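Putatuve endo-xylanase (Clostridium stercorarium, PDB 1O8P) is the carbohydrate-binding module of a putative endo-xylanase, a beta-sandwich domain that probably holds the enzyme on xylan and cellulose during xylan breakdown. Local coordinates at residues A[29-34]-A[63-68]. Sequence-based numbering, arbitrary orientation.
Sequences IQAEDY and TTYKNI. With CA (calcium ion), chain B.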
loop_
_atom_site.group_PDB
_atom_site.type_symbol
_atom_site.label_atom_id
_atom_site.label_comp_id
_atom_site.label_asym_id
_atom_site.label_seq_id
_atom_site.Cartn_x
_atom_site.Cartn_y
_atom_site.Cartn_z
ATOM N N ILE A 29 -8.040 -0.848 -1.381
ATOM C CA ILE A 29 -7.310 -1.900 -2.081
ATOM C C ILE A 29 -6.709 -2.809 -1.042
ATOM O O ILE A 29 -5.868 -2.365 -0.244
ATOM C CB ILE A 29 -6.220 -1.308 -3.022
ATOM C CG1 ILE A 29 -6.830 -0.272 -3.975
ATOM C CG2 ILE A 29 -5.539 -2.456 -3.815
ATOM C CD1 ILE A 29 -5.878 0.813 -4.417
ATOM N N GLN A 30 -7.123 -4.079 -1.056
ATOM C CA GLN A 30 -6.660 -5.020 -0.050
ATOM C C GLN A 30 -5.216 -5.292 -0.402
ATOM O O GLN A 30 -4.919 -5.643 -1.535
ATOM C CB GLN A 30 -7.535 -6.297 -0.001
ATOM C CG GLN A 30 -9.003 -6.042 0.414
ATOM C CD GLN A 30 -9.116 -5.352 1.788
ATOM O OE1 GLN A 30 -8.261 -5.557 2.672
ATOM N NE2 GLN A 30 -10.143 -4.524 1.967
ATOM N N ALA A 31 -4.310 -5.096 0.552
ATOM C CA ALA A 31 -2.890 -5.160 0.255
ATOM C C ALA A 31 -2.468 -6.589 -0.134
ATOM O O ALA A 31 -1.466 -6.788 -0.867
ATOM C CB ALA A 31 -2.086 -4.640 1.441
ATOM N N GLU A 32 -3.202 -7.582 0.371
ATOM C CA GLU A 32 -2.980 -8.968 -0.053
ATOM C C GLU A 32 -3.404 -9.222 -1.529
ATOM O O GLU A 32 -3.094 -10.263 -2.080
ATOM C CB GLU A 32 -3.656 -9.984 0.906
ATOM C CG GLU A 32 -5.182 -10.013 0.890
ATOM C CD GLU A 32 -5.801 -8.945 1.774
ATOM O OE1 GLU A 32 -5.144 -7.914 2.054
ATOM O OE2 GLU A 32 -6.967 -9.108 2.182
ATOM N N ASP A 33 -4.087 -8.271 -2.166
ATOM C CA ASP A 33 -4.497 -8.489 -3.568
ATOM C C ASP A 33 -3.479 -7.902 -4.558
ATOM O O ASP A 33 -3.845 -7.150 -5.458
ATOM C CB ASP A 33 -5.870 -7.884 -3.836
ATOM C CG ASP A 33 -6.993 -8.567 -3.067
ATOM O OD1 ASP A 33 -6.868 -9.708 -2.588
ATOM O OD2 ASP A 33 -8.093 -8.009 -2.918
ATOM N N TYR A 34 -2.205 -8.220 -4.362
ATOM C CA TYR A 34 -1.166 -7.770 -5.258
ATOM C C TYR A 34 -1.061 -8.708 -6.473
ATOM O O TYR A 34 -1.353 -9.914 -6.384
ATOM C CB TYR A 34 0.179 -7.652 -4.522
ATOM C CG TYR A 34 0.609 -8.922 -3.818
ATOM C CD1 TYR A 34 1.260 -9.936 -4.511
ATOM C CD2 TYR A 34 0.368 -9.102 -2.460
ATOM C CE1 TYR A 34 1.662 -11.096 -3.868
ATOM C CE2 TYR A 34 0.761 -10.268 -1.794
ATOM C CZ TYR A 34 1.412 -11.256 -2.504
ATOM O OH TYR A 34 1.800 -12.416 -1.853
ATOM N N THR A 63 5.201 -4.503 -3.402
ATOM C CA THR A 63 4.015 -5.136 -3.951
ATOM C C THR A 63 3.490 -4.247 -5.036
ATOM O O THR A 63 3.572 -3.021 -4.948
ATOM C CB THR A 63 2.939 -5.446 -2.878
ATOM O OG1 THR A 63 2.972 -4.448 -1.876
ATOM C CG2 THR A 63 3.265 -6.687 -2.098
ATOM N N THR A 64 2.963 -4.879 -6.078
ATOM C CA THR A 64 2.492 -4.176 -7.230
ATOM C C THR A 64 1.026 -4.486 -7.409
ATOM O O THR A 64 0.628 -5.650 -7.326
ATOM C CB THR A 64 3.272 -4.638 -8.460
ATOM O OG1 THR A 64 4.639 -4.238 -8.334
ATOM C CG2 THR A 64 2.745 -3.965 -9.789
ATOM N N TYR A 65 0.260 -3.440 -7.698
ATOM C CA TYR A 65 -1.187 -3.469 -7.871
ATOM C C TYR A 65 -1.489 -2.806 -9.192
ATOM O O TYR A 65 -1.449 -1.578 -9.324
ATOM C CB TYR A 65 -1.887 -2.712 -6.709
ATOM C CG TYR A 65 -1.444 -3.242 -5.381
ATOM C CD1 TYR A 65 -0.229 -2.820 -4.806
ATOM C CD2 TYR A 65 -2.211 -4.186 -4.700
ATOM C CE1 TYR A 65 0.189 -3.314 -3.595
ATOM C CE2 TYR A 65 -1.794 -4.689 -3.478
ATOM C CZ TYR A 65 -0.588 -4.247 -2.934
ATOM O OH TYR A 65 -0.135 -4.760 -1.742
ATOM N N LYS A 66 -1.814 -3.641 -10.173
ATOM C CA LYS A 66 -2.019 -3.204 -11.540
ATOM C C LYS A 66 -3.401 -2.652 -11.752
ATOM O O LYS A 66 -4.312 -2.984 -11.031
ATOM C CB LYS A 66 -1.767 -4.392 -12.487
ATOM C CG LYS A 66 -0.304 -4.778 -12.603
ATOM C CD LYS A 66 -0.132 -5.877 -13.653
ATOM C CE LYS A 66 0.656 -5.373 -14.877
ATOM N NZ LYS A 66 -0.086 -4.362 -15.765
ATOM N N ASN A 67 -3.561 -1.773 -12.730
ATOM C CA ASN A 67 -4.894 -1.348 -13.160
ATOM C C ASN A 67 -5.706 -0.657 -12.065
ATOM O O ASN A 67 -6.887 -0.940 -11.898
ATOM C CB ASN A 67 -5.669 -2.537 -13.793
ATOM C CG ASN A 67 -4.889 -3.176 -14.956
ATOM O OD1 ASN A 67 -4.612 -4.399 -14.984
ATOM N ND2 ASN A 67 -4.492 -2.344 -15.891
ATOM N N ILE A 68 -5.086 0.269 -11.335
ATOM C CA ILE A 68 -5.887 1.119 -10.433
ATOM C C ILE A 68 -6.457 2.331 -11.207
ATOM O O ILE A 68 -5.721 3.063 -11.874
ATOM C CB ILE A 68 -5.064 1.560 -9.200
ATOM C CG1 ILE A 68 -4.368 0.372 -8.517
ATOM C CG2 ILE A 68 -5.887 2.395 -8.240
ATOM C CD1 ILE A 68 -5.228 -0.885 -8.324
HETATM CA CA CA B . -6.598 -6.806 3.881
HETATM O O HOH W 1 -8.539 -8.272 4.220
#
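Tyr65 reaches from strand 62-69 into the turn of 29-34, and its hydroxyl gives its proton to the carbonyl oxygen of Ala31, with Tyr65 OH 2.6 Å from Ala31 O. The bond lies in the carbonyl plane on a lone pair, the C=O...OH angle being 119°, and the accepting oxygen sits at the edge of the phenol, near its plane. The same hydroxyl is also an acceptor: Thr63 OG1, two residues back on the strand, donates to Tyr65 OH over 3.1 Å, so two bonds grip the oxygen, one given and one received, and fix the position of the ring's tip. Across one face of this ring lies the CB of Tyr34, a CH-pi contact 4.1 Å from the ring centroid and 28° off its normal. The Tyr34 ring itself turns away, CG being set between backbone N and carbonyl carbon (chi1 55°), and Tyr34 CD2 meets Thr63 CG2 at 3.8 Å. In this family 6 carbohydrate-binding module, a beta-sandwich, the contact spans the two main sheets: strand 29-30 is an outermost strand of the four-stranded one, beside 140-147, whose Phe144 packs edge-to-face with Tyr65, while 62-69 belongs to the other. Beside the ring, also between the sheets, Ile29 CG2 approaches Tyr65 CD2 at 3.9 Å, the two side chains crossing at a slant, and Ile29 CD1 meets Ile68 CG2 tip to tip. The Ala31 carbonyl belongs to a type I turn from Gln30 to Asp33, closed by the bond from Asp33 N to Gln30 O. On the side of that turn away from Tyr65, Gln30 OE1 binds the calcium ion at 2.4 Å and Glu32 adds OE1, with its OE2 a longer, weaker partner at 2.9 Å; a water, Ser52 O and Asp142 O are among the other ligands.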